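PDB 3OWA: acyl-CoA dehydrogenase from Bacillus anthracis, which probably catalyses the FAD-dependent alpha,beta-dehydrogenation of acyl-CoA thioesters, with flavin-adenine dinucleotide bound as its cofactor. Local coordinates for residues 315-320 / 372-377; 378-383 / 392-397. All blocks are in the same frame, centred on the assembly; numbering follows the deposited sequence.

Contact 1. Residues 315-320 / 372-377; sequences AAKTYA and LDYTVD
Thr375, which meets Thr318 across two helices of the C-terminal helical domain of the acyl-CoA dehydrogenase fold, hydrogen-bonds through OG1 to Leu372 O at 3.0 Å. Leu372 O also accepts the helical bond from Val376 N at 2.9 Å, so two donors share it. The hydroxyl lies between the backbone N and the carbonyl carbon of its own residue (chi1 67°), which bonds it back along helix 358-383 and leaves the methyl to make the contact. Thr375 CG2 comes 4.0 Å from Thr318 OG1, the two side chains crossing at about a right angle; this is a van der Waals touch, since a methyl cannot pair with the hydroxyl. Thr318 OG1 is instead hydrogen-bonded to Met314 O, one turn earlier in helix 305-336. Ala280 of helix 257-293 packs against both threonines, closing this buried side of the contact.

Towards the more open side, Lys317 lies across the ring of Tyr374. Its chain runs extended as far as CE. Lys317 CD stands above the plane just outside the rim, 3.6 Å from Tyr374 CD2, while Lys317 CE sits over the face, 3.8 Å from the ring centroid, as a CH-pi contact. A bend at chi4 (-67°) then carries the amine farther above the same face, in a rather long cation-pi interaction. Tyr374 OH is hydrogen-bonded to Asn313 ND2 on helix 305-336, so the ring is tied at its far end to the helix that supplies the lysine. Lys317 NZ stands 5.0 Å from the Tyr374 ring centroid, 6° off the normal.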
ATOM      1  N   ALA A 315       1.379  -4.139 -15.283  1.00 31.17           N
ATOM      2  CA  ALA A 315       2.325  -4.419 -16.370  1.00 33.57           C
ATOM      3  C   ALA A 315       2.948  -3.145 -16.949  1.00 33.94           C
ATOM      4  O   ALA A 315       4.116  -3.143 -17.304  1.00 34.20           O
ATOM      5  CB  ALA A 315       1.667  -5.200 -17.425  1.00 32.78           C
ATOM      6  N   ALA A 316       2.161  -2.073 -17.045  1.00 34.80           N
ATOM      7  CA  ALA A 316       2.667  -0.823 -17.595  1.00 34.80           C
ATOM      8  C   ALA A 316       3.677  -0.142 -16.679  1.00 33.78           C
ATOM      9  O   ALA A 316       4.692   0.355 -17.132  1.00 33.62           O
ATOM     10  CB  ALA A 316       1.537   0.118 -17.950  1.00 35.07           C
ATOM     11  N   LYS A 317       3.370  -0.082 -15.391  1.00 32.68           N
ATOM     12  CA  LYS A 317       4.369   0.337 -14.393  1.00 31.09           C
ATOM     13  C   LYS A 317       5.622  -0.509 -14.413  1.00 30.78           C
ATOM     14  O   LYS A 317       6.712   0.031 -14.346  1.00 31.58           O
ATOM     15  CB  LYS A 317       3.747   0.318 -12.988  1.00 29.50           C
ATOM     16  CG  LYS A 317       2.613   1.340 -12.832  1.00 29.63           C
ATOM     17  CD  LYS A 317       2.012   1.144 -11.428  1.00 33.53           C
ATOM     18  CE  LYS A 317       0.740   1.965 -11.226  1.00 37.10           C
ATOM     19  NZ  LYS A 317       1.070   3.460 -11.229  1.00 33.88           N
ATOM     20  N   THR A 318       5.478  -1.829 -14.515  1.00 30.52           N
ATOM     21  CA  THR A 318       6.641  -2.722 -14.525  1.00 30.89           C
ATOM     22  C   THR A 318       7.508  -2.465 -15.775  1.00 32.39           C
ATOM     23  O   THR A 318       8.739  -2.495 -15.695  1.00 31.81           O
ATOM     24  CB  THR A 318       6.199  -4.192 -14.530  1.00 31.78           C
ATOM     25  OG1 THR A 318       5.516  -4.492 -13.318  1.00 32.15           O
ATOM     26  CG2 THR A 318       7.411  -5.174 -14.663  1.00 32.85           C
ATOM     27  N   TYR A 319       6.864  -2.215 -16.922  1.00 32.50           N
ATOM     28  CA  TYR A 319       7.588  -1.875 -18.153  1.00 33.10           C
ATOM     29  C   TYR A 319       8.366  -0.597 -17.896  1.00 33.00           C
ATOM     30  O   TYR A 319       9.543  -0.524 -18.195  1.00 33.01           O
ATOM     31  CB  TYR A 319       6.631  -1.653 -19.335  1.00 33.86           C
ATOM     32  CG  TYR A 319       7.354  -1.286 -20.634  1.00 35.89           C
ATOM     33  CD1 TYR A 319       8.048  -2.260 -21.370  1.00 35.51           C
ATOM     34  CD2 TYR A 319       7.337   0.033 -21.128  1.00 35.87           C
ATOM     35  CE1 TYR A 319       8.722  -1.925 -22.562  1.00 38.67           C
ATOM     36  CE2 TYR A 319       7.999   0.373 -22.332  1.00 37.27           C
ATOM     37  CZ  TYR A 319       8.682  -0.615 -23.031  1.00 41.63           C
ATOM     38  OH  TYR A 319       9.333  -0.296 -24.204  1.00 41.90           O
ATOM     39  N   ALA A 320       7.728   0.411 -17.303  1.00 32.86           N
ATOM     40  CA  ALA A 320       8.465   1.654 -17.082  1.00 33.40           C
ATOM     41  C   ALA A 320       9.621   1.447 -16.097  1.00 33.00           C
ATOM     42  O   ALA A 320      10.713   1.972 -16.325  1.00 33.85           O
ATOM     43  CB  ALA A 320       7.542   2.811 -16.653  1.00 33.11           C
ATOM     44  N   LEU A 372       6.681  -2.027  -7.190  1.00 25.61           N
ATOM     45  CA  LEU A 372       6.510  -3.373  -6.643  1.00 24.17           C
ATOM     46  C   LEU A 372       5.440  -3.303  -5.545  1.00 25.81           C
ATOM     47  O   LEU A 372       4.554  -4.171  -5.477  1.00 27.69           O
ATOM     48  CB  LEU A 372       7.806  -3.901  -6.027  1.00 23.17           C
ATOM     49  CG  LEU A 372       7.685  -5.256  -5.302  1.00 24.19           C
ATOM     50  CD1 LEU A 372       7.145  -6.322  -6.214  1.00 24.51           C
ATOM     51  CD2 LEU A 372       8.993  -5.663  -4.582  1.00 19.00           C
ATOM     52  N   ASP A 373       5.493  -2.267  -4.715  1.00 23.55           N
ATOM     53  CA  ASP A 373       4.473  -2.106  -3.652  1.00 23.97           C
ATOM     54  C   ASP A 373       3.036  -2.183  -4.268  1.00 24.86           C
ATOM     55  O   ASP A 373       2.121  -2.846  -3.732  1.00 25.40           O
ATOM     56  CB  ASP A 373       4.714  -0.747  -2.981  1.00 23.00           C
ATOM     57  CG  ASP A 373       3.728  -0.437  -1.871  1.00 31.46           C
ATOM     58  OD1 ASP A 373       4.036  -0.689  -0.686  1.00 32.53           O
ATOM     59  OD2 ASP A 373       2.621   0.064  -2.165  1.00 38.88           O
ATOM     60  N   TYR A 374       2.829  -1.468  -5.355  1.00 24.45           N
ATOM     61  CA  TYR A 374       1.531  -1.436  -6.027  1.00 25.83           C
ATOM     62  C   TYR A 374       1.216  -2.809  -6.627  1.00 25.60           C
ATOM     63  O   TYR A 374       0.084  -3.277  -6.526  1.00 26.69           O
ATOM     64  CB  TYR A 374       1.556  -0.356  -7.144  1.00 26.74           C
ATOM     65  CG  TYR A 374       0.318  -0.393  -8.010  1.00 27.98           C
ATOM     66  CD1 TYR A 374      -0.842   0.279  -7.609  1.00 32.76           C
ATOM     67  CD2 TYR A 374       0.292  -1.135  -9.213  1.00 29.42           C
ATOM     68  CE1 TYR A 374      -2.019   0.222  -8.369  1.00 31.45           C
ATOM     69  CE2 TYR A 374      -0.888  -1.203  -9.977  1.00 31.46           C
ATOM     70  CZ  TYR A 374      -2.021  -0.493  -9.558  1.00 36.98           C
ATOM     71  OH  TYR A 374      -3.194  -0.559 -10.287  1.00 36.88           O
ATOM     72  N   THR A 375       2.180  -3.439  -7.299  1.00 26.48           N
ATOM     73  CA  THR A 375       1.909  -4.716  -7.952  1.00 27.46           C
ATOM     74  C   THR A 375       1.594  -5.846  -6.965  1.00 26.34           C
ATOM     75  O   THR A 375       0.709  -6.661  -7.233  1.00 26.67           O
ATOM     76  CB  THR A 375       3.038  -5.158  -8.950  1.00 29.60           C
ATOM     77  OG1 THR A 375       4.220  -5.441  -8.187  1.00 36.94           O
ATOM     78  CG2 THR A 375       3.349  -4.051  -9.970  1.00 30.56           C
ATOM     79  N   VAL A 376       2.254  -5.906  -5.798  1.00 24.52           N
ATOM     80  CA  VAL A 376       1.918  -6.996  -4.880  1.00 22.80           C
ATOM     81  C   VAL A 376       0.586  -6.686  -4.217  1.00 22.58           C
ATOM     82  O   VAL A 376      -0.167  -7.569  -3.878  1.00 20.58           O
ATOM     83  CB  VAL A 376       3.019  -7.309  -3.765  1.00 21.92           C
ATOM     84  CG1 VAL A 376       4.260  -7.752  -4.418  1.00 21.53           C
ATOM     85  CG2 VAL A 376       3.345  -6.058  -2.915  1.00 22.36           C
ATOM     86  N   ASP A 377       0.275  -5.419  -4.051  1.00 22.65           N
ATOM     87  CA  ASP A 377      -0.986  -5.087  -3.459  1.00 24.37           C
ATOM     88  C   ASP A 377      -2.159  -5.445  -4.427  1.00 25.23           C
ATOM     89  O   ASP A 377      -3.227  -5.925  -3.990  1.00 24.59           O
ATOM     90  CB  ASP A 377      -1.020  -3.611  -3.118  1.00 26.32           C
ATOM     91  CG  ASP A 377      -2.322  -3.225  -2.455  1.00 29.83           C
ATOM     92  OD1 ASP A 377      -2.511  -3.643  -1.298  1.00 30.44           O
ATOM     93  OD2 ASP A 377      -3.169  -2.526  -3.078  1.00 34.17           O
TER

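Contact 2. Residues 378-383 / 392-397; sequences EGVQIH and YEIERM. With FAD (flavin-adenine dinucleotide), chain J.
A helix-loop-helix hairpin at the FAD-binding end of helix 358-383 brings His383 and Val380 against Ile394, near the start of helix 393-401. The two short helical segments run nearly antiparallel (150°) with their axes 9.3 Å apart. On the cofactor side, the adenosine ribose hydroxyl O3B of FAD donates a 2.6 Å hydrogen bond to Gln381 O. The Gln381 amide is bound by Arg402, Arg405 and Glu412 of the second subunit, which also contributes groups to the FAD, so this helix end belongs to an intersubunit cofactor site.

Across the hairpin the contact is apolar and centred on Ile394, whose two branches divide the work. Ile394 CG1, anti to the backbone N (chi1 -164°), is directed at the helix backbone and lies 3.6 Å from Val380 N, and Val380 CG2 packs against it at a slant. Beyond it, Ile394 CD1 settles 3.9 Å from Gly379 CA, where there is no side chain to hold it off. The other branch, the methyl Ile394 CG2, sits over one face of the His383 imidazole as a CH-pi contact, 3.6 Å from His383 ND1 and offset toward the rim. Tyr290 also stacks on the His383 ring, while Tyr392, at the N-cap position, approaches it obliquely at 4.3 Å between His383 CD2 and Tyr392 CD1. The imidazole's rotation is fixed from its own helix: His383 ND1 donates a nearly straight bond (163°), in the plane of its ring, to Gly379 O at 2.8 Å. His383 N reaches the same Gly379 O from the opposite face of its carbonyl plane.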
ATOM      1  N   GLU A 378      -1.991  -5.218  -5.735  1.00 24.00           N
ATOM      2  CA  GLU A 378      -3.083  -5.559  -6.610  1.00 25.82           C
ATOM      3  C   GLU A 378      -3.085  -7.056  -6.813  1.00 25.88           C
ATOM      4  O   GLU A 378      -4.114  -7.641  -7.130  1.00 25.23           O
ATOM      5  CB  GLU A 378      -2.963  -4.848  -7.958  1.00 27.82           C
ATOM      6  CG  GLU A 378      -3.324  -3.299  -7.861  1.00 31.73           C
ATOM      7  CD  GLU A 378      -4.759  -3.004  -7.323  1.00 39.54           C
ATOM      8  OE1 GLU A 378      -5.038  -1.831  -6.982  1.00 41.95           O
ATOM      9  OE2 GLU A 378      -5.598  -3.923  -7.163  1.00 41.02           O
ATOM     10  N   GLY A 379      -1.915  -7.675  -6.659  1.00 25.62           N
ATOM     11  CA  GLY A 379      -1.843  -9.142  -6.814  1.00 25.65           C
ATOM     12  C   GLY A 379      -2.583  -9.827  -5.703  1.00 24.33           C
ATOM     13  O   GLY A 379      -3.310 -10.787  -5.898  1.00 23.94           O
ATOM     14  N   VAL A 380      -2.427  -9.314  -4.489  1.00 23.47           N
ATOM     15  CA  VAL A 380      -3.225  -9.821  -3.440  1.00 22.02           C
ATOM     16  C   VAL A 380      -4.731  -9.622  -3.710  1.00 23.30           C
ATOM     17  O   VAL A 380      -5.516 -10.554  -3.475  1.00 22.85           O
ATOM     18  CB  VAL A 380      -2.856  -9.100  -2.067  1.00 21.72           C
ATOM     19  CG1 VAL A 380      -3.904  -9.421  -1.042  1.00 20.15           C
ATOM     20  CG2 VAL A 380      -1.432  -9.548  -1.590  1.00 21.67           C
ATOM     21  N   GLN A 381      -5.151  -8.413  -4.121  1.00 23.96           N
ATOM     22  CA  GLN A 381      -6.552  -8.126  -4.361  1.00 24.57           C
ATOM     23  C   GLN A 381      -7.127  -9.049  -5.453  1.00 25.90           C
ATOM     24  O   GLN A 381      -8.245  -9.549  -5.340  1.00 26.47           O
ATOM     25  CB  GLN A 381      -6.762  -6.662  -4.803  1.00 25.39           C
ATOM     26  CG  GLN A 381      -8.207  -6.203  -4.708  1.00 25.06           C
ATOM     27  CD  GLN A 381      -8.645  -6.094  -3.247  1.00 26.30           C
ATOM     28  OE1 GLN A 381      -7.793  -6.115  -2.372  1.00 26.61           O
ATOM     29  NE2 GLN A 381      -9.979  -6.030  -2.970  1.00 27.28           N
ATOM     30  N   ILE A 382      -6.367  -9.262  -6.503  1.00 26.06           N
ATOM     31  CA  ILE A 382      -6.810 -10.209  -7.554  1.00 27.67           C
ATOM     32  C   ILE A 382      -7.060 -11.640  -7.002  1.00 28.53           C
ATOM     33  O   ILE A 382      -7.968 -12.351  -7.453  1.00 29.83           O
ATOM     34  CB  ILE A 382      -5.763 -10.276  -8.686  1.00 28.86           C
ATOM     35  CG1 ILE A 382      -5.861  -9.038  -9.569  1.00 26.34           C
ATOM     36  CG2 ILE A 382      -5.978 -11.512  -9.611  1.00 26.66           C
ATOM     37  CD1 ILE A 382      -4.665  -8.867 -10.465  1.00 28.41           C
ATOM     38  N   HIS A 383      -6.255 -12.057  -6.026  1.00 28.24           N
ATOM     39  CA  HIS A 383      -6.402 -13.385  -5.395  1.00 28.34           C
ATOM     40  C   HIS A 383      -7.537 -13.397  -4.363  1.00 28.44           C
ATOM     41  O   HIS A 383      -7.998 -14.447  -3.958  1.00 28.04           O
ATOM     42  CB  HIS A 383      -5.084 -13.824  -4.679  1.00 28.80           C
ATOM     43  CG  HIS A 383      -4.020 -14.340  -5.607  1.00 25.52           C
ATOM     44  ND1 HIS A 383      -3.229 -13.513  -6.380  1.00 26.15           N
ATOM     45  CD2 HIS A 383      -3.615 -15.612  -5.879  1.00 26.52           C
ATOM     46  CE1 HIS A 383      -2.392 -14.258  -7.101  1.00 24.82           C
ATOM     47  NE2 HIS A 383      -2.586 -15.526  -6.783  1.00 25.07           N
ATOM     48  N   TYR A 392      -0.202 -19.080  -0.107  1.00 32.57           N
ATOM     49  CA  TYR A 392      -0.058 -18.494  -1.458  1.00 31.73           C
ATOM     50  C   TYR A 392       1.193 -17.637  -1.581  1.00 29.94           C
ATOM     51  O   TYR A 392       1.501 -16.876  -0.685  1.00 28.88           O
ATOM     52  CB  TYR A 392      -1.342 -17.744  -1.885  1.00 32.01           C
ATOM     53  CG  TYR A 392      -2.457 -18.722  -2.185  1.00 33.15           C
ATOM     54  CD1 TYR A 392      -2.776 -19.058  -3.513  1.00 33.91           C
ATOM     55  CD2 TYR A 392      -3.160 -19.352  -1.140  1.00 33.99           C
ATOM     56  CE1 TYR A 392      -3.780 -19.974  -3.793  1.00 35.10           C
ATOM     57  CE2 TYR A 392      -4.156 -20.315  -1.418  1.00 32.32           C
ATOM     58  CZ  TYR A 392      -4.446 -20.600  -2.747  1.00 35.63           C
ATOM     59  OH  TYR A 392      -5.429 -21.519  -3.021  1.00 37.47           O
ATOM     60  N   GLU A 393       1.889 -17.768  -2.709  1.00 28.88           N
ATOM     61  CA  GLU A 393       3.114 -17.052  -2.994  1.00 27.18           C
ATOM     62  C   GLU A 393       2.903 -15.528  -2.906  1.00 26.35           C
ATOM     63  O   GLU A 393       3.759 -14.785  -2.404  1.00 22.94           O
ATOM     64  CB  GLU A 393       3.574 -17.449  -4.436  1.00 28.54           C
ATOM     65  CG  GLU A 393       4.878 -16.749  -4.859  1.00 31.45           C
ATOM     66  CD  GLU A 393       5.435 -17.187  -6.204  1.00 34.06           C
ATOM     67  OE1 GLU A 393       4.877 -18.087  -6.904  1.00 36.21           O
ATOM     68  OE2 GLU A 393       6.489 -16.631  -6.557  1.00 33.26           O
ATOM     69  N   ILE A 394       1.763 -15.030  -3.366  1.00 24.79           N
ATOM     70  CA  ILE A 394       1.572 -13.550  -3.356  1.00 23.99           C
ATOM     71  C   ILE A 394       1.506 -13.005  -1.940  1.00 24.24           C
ATOM     72  O   ILE A 394       1.818 -11.838  -1.689  1.00 24.62           O
ATOM     73  CB  ILE A 394       0.296 -13.124  -4.192  1.00 24.40           C
ATOM     74  CG1 ILE A 394       0.336 -11.624  -4.504  1.00 22.92           C
ATOM     75  CG2 ILE A 394      -1.021 -13.545  -3.482  1.00 24.88           C
ATOM     76  CD1 ILE A 394       1.305 -11.204  -5.670  1.00 24.68           C
ATOM     77  N   GLU A 395       1.087 -13.832  -0.996  1.00 24.19           N
ATOM     78  CA  GLU A 395       0.989 -13.397   0.386  1.00 22.93           C
ATOM     79  C   GLU A 395       2.395 -13.099   0.978  1.00 23.84           C
ATOM     80  O   GLU A 395       2.616 -12.104   1.701  1.00 20.60           O
ATOM     81  CB  GLU A 395       0.293 -14.498   1.178  1.00 24.19           C
ATOM     82  CG  GLU A 395       0.028 -14.223   2.695  1.00 22.20           C
ATOM     83  CD  GLU A 395       1.247 -14.465   3.642  1.00 31.53           C
ATOM     84  OE1 GLU A 395       1.200 -13.935   4.768  1.00 30.30           O
ATOM     85  OE2 GLU A 395       2.231 -15.203   3.327  1.00 31.39           O
ATOM     86  N   ARG A 396       3.343 -13.967   0.681  1.00 20.59           N
ATOM     87  CA  ARG A 396       4.753 -13.732   1.098  1.00 22.60           C
ATOM     88  C   ARG A 396       5.384 -12.543   0.398  1.00 21.93           C
ATOM     89  O   ARG A 396       6.077 -11.758   1.020  1.00 21.13           O
ATOM     90  CB  ARG A 396       5.603 -14.978   0.741  1.00 22.89           C
ATOM     91  CG  ARG A 396       6.932 -14.974   1.528  1.00 25.21           C
ATOM     92  CD  ARG A 396       7.934 -15.820   0.690  1.00 32.01           C
ATOM     93  NE  ARG A 396       8.342 -15.034  -0.473  1.00 33.29           N
ATOM     94  CZ  ARG A 396       8.353 -15.453  -1.731  1.00 34.13           C
ATOM     95  NH1 ARG A 396       8.772 -14.620  -2.692  1.00 34.71           N
ATOM     96  NH2 ARG A 396       8.005 -16.696  -2.043  1.00 32.59           N
HETATM   97  N   MSE A 397       5.114 -12.390  -0.912  1.00 21.24           N
HETATM   98  CA  MSE A 397       5.615 -11.253  -1.648  1.00 22.36           C
HETATM   99  C   MSE A 397       5.106  -9.923  -1.092  1.00 21.55           C
HETATM  100  O   MSE A 397       5.855  -8.917  -1.030  1.00 21.44           O
HETATM  101  CB  MSE A 397       5.163 -11.383  -3.106  1.00 23.19           C
HETATM  102  CG  MSE A 397       5.956 -12.535  -3.812  1.00 27.19           C
HETATM  103 SE   MSE A 397       5.439 -12.590  -5.658  0.52 31.40          SE
HETATM  104  CE  MSE A 397       6.219 -10.940  -6.206  1.00 28.86           C
TER
HETATM  105  PA  FAD J 601     -13.108 -13.898  -5.270  1.00 36.65           P
HETATM  106  O1A FAD J 601     -12.560 -15.059  -6.085  1.00 37.63           O
HETATM  107  O2A FAD J 601     -14.585 -13.894  -5.140  1.00 37.96           O
HETATM  108  O5B FAD J 601     -12.544 -12.574  -5.942  1.00 35.90           O
HETATM  109  C5B FAD J 601     -11.285 -12.555  -6.552  1.00 38.00           C
HETATM  110  C4B FAD J 601     -11.060 -11.210  -7.206  1.00 37.56           C
HETATM  111  O4B FAD J 601     -11.972 -11.062  -8.289  1.00 37.21           O
HETATM  112  C3B FAD J 601     -11.302 -10.048  -6.238  1.00 37.14           C
HETATM  113  O3B FAD J 601     -10.443  -8.999  -6.590  1.00 36.51           O
HETATM  114  C2B FAD J 601     -12.717  -9.620  -6.614  1.00 37.79           C
HETATM  115  O2B FAD J 601     -12.959  -8.271  -6.325  1.00 37.75           O
HETATM  116  C1B FAD J 601     -12.732  -9.882  -8.122  1.00 35.80           C
HETATM  117  N9A FAD J 601     -14.104 -10.081  -8.643  1.00 39.13           N
HETATM  118  C8A FAD J 601     -14.990 -11.097  -8.346  1.00 42.52           C
HETATM  119  N7A FAD J 601     -16.132 -10.917  -9.066  1.00 40.88           N
HETATM  120  C5A FAD J 601     -15.971  -9.808  -9.823  1.00 42.13           C
HETATM  121  C6A FAD J 601     -16.799  -9.142 -10.725  1.00 43.81           C
HETATM  122  N6A FAD J 601     -18.079  -9.507 -10.886  1.00 44.32           N
HETATM  123  N1A FAD J 601     -16.323  -8.004 -11.344  1.00 43.69           N
HETATM  124  C2A FAD J 601     -15.058  -7.515 -11.073  1.00 45.34           C
HETATM  125  N3A FAD J 601     -14.246  -8.190 -10.185  1.00 41.34           N
HETATM  126  C4A FAD J 601     -14.695  -9.287  -9.561  1.00 40.25           C
HETATM  127  N1  FAD J 601     -16.978 -15.577   4.883  1.00 35.36           N
HETATM  128  C2  FAD J 601     -18.063 -15.867   5.656  1.00 39.65           C
HETATM  129  O2  FAD J 601     -19.138 -16.070   5.095  1.00 43.44           O
HETATM  130  N3  FAD J 601     -17.951 -15.950   7.036  1.00 35.58           N
HETATM  131  C4  FAD J 601     -16.751 -15.733   7.671  1.00 34.76           C
HETATM  132  O4  FAD J 601     -16.686 -15.810   8.904  1.00 31.44           O
HETATM  133  C4X FAD J 601     -15.648 -15.415   6.890  1.00 35.93           C
HETATM  134  N5  FAD J 601     -14.417 -15.182   7.483  1.00 36.47           N
HETATM  135  C5X FAD J 601     -13.308 -14.932   6.706  1.00 35.26           C
HETATM  136  C6  FAD J 601     -12.057 -14.784   7.314  1.00 32.00           C
HETATM  137  C7  FAD J 601     -10.946 -14.545   6.511  1.00 31.80           C
HETATM  138  C7M FAD J 601      -9.588 -14.344   7.145  1.00 33.38           C
HETATM  139  C8  FAD J 601     -11.100 -14.488   5.123  1.00 31.33           C
HETATM  140  C8M FAD J 601      -9.948 -14.227   4.202  1.00 33.10           C
HETATM  141  C9  FAD J 601     -12.346 -14.627   4.519  1.00 29.72           C
HETATM  142  C9A FAD J 601     -13.454 -14.879   5.306  1.00 32.96           C
HETATM  143  N10 FAD J 601     -14.699 -15.028   4.709  1.00 34.64           N
HETATM  144  C10 FAD J 601     -15.775 -15.342   5.493  1.00 35.05           C
HETATM  145  C1' FAD J 601     -14.870 -14.973   3.215  1.00 34.51           C
HETATM  146  C2' FAD J 601     -14.382 -13.608   2.670  1.00 41.11           C
HETATM  147  O2' FAD J 601     -15.088 -12.436   3.119  1.00 39.90           O
HETATM  148  C3' FAD J 601     -14.194 -13.720   1.146  1.00 39.21           C
HETATM  149  O3' FAD J 601     -12.819 -13.807   0.849  1.00 38.43           O
HETATM  150  C4' FAD J 601     -14.795 -12.542   0.440  1.00 45.07           C
HETATM  151  O4' FAD J 601     -16.167 -12.494   0.792  1.00 46.29           O
HETATM  152  C5' FAD J 601     -14.240 -12.747  -1.251  1.00 42.21           C
HETATM  153  O5' FAD J 601     -14.220 -13.977  -1.850  1.00 38.20           O
HETATM  154  P   FAD J 601     -12.957 -14.716  -2.547  1.00 38.11           P
HETATM  155  O1P FAD J 601     -11.838 -14.567  -1.538  1.00 36.68           O
HETATM  156  O2P FAD J 601     -13.157 -16.128  -2.930  1.00 40.97           O
HETATM  157  O3P FAD J 601     -12.496 -13.835  -3.780  1.00 39.66           O

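Contacts 1 and 2 follow each other along helix 358-383, their centres about 13 Å apart. In contact 1 the partner is helix 305-336, and the contact is only partly buried: a cation-pi pair at a more accessible margin, threonines inward. Contact 2 is buried, joins the helix end to helix 393-401 nearby in sequence, and relies on a branched aliphatic side chain against backbone and imidazole; it alone includes residues of the FAD pocket. Val376 links them, its CG1 resting 3.9 Å from Met397 O. In both, a side-chain donor returns to a carbonyl of helix 358-383, from a threonine hydroxyl in one and an imidazole in the other.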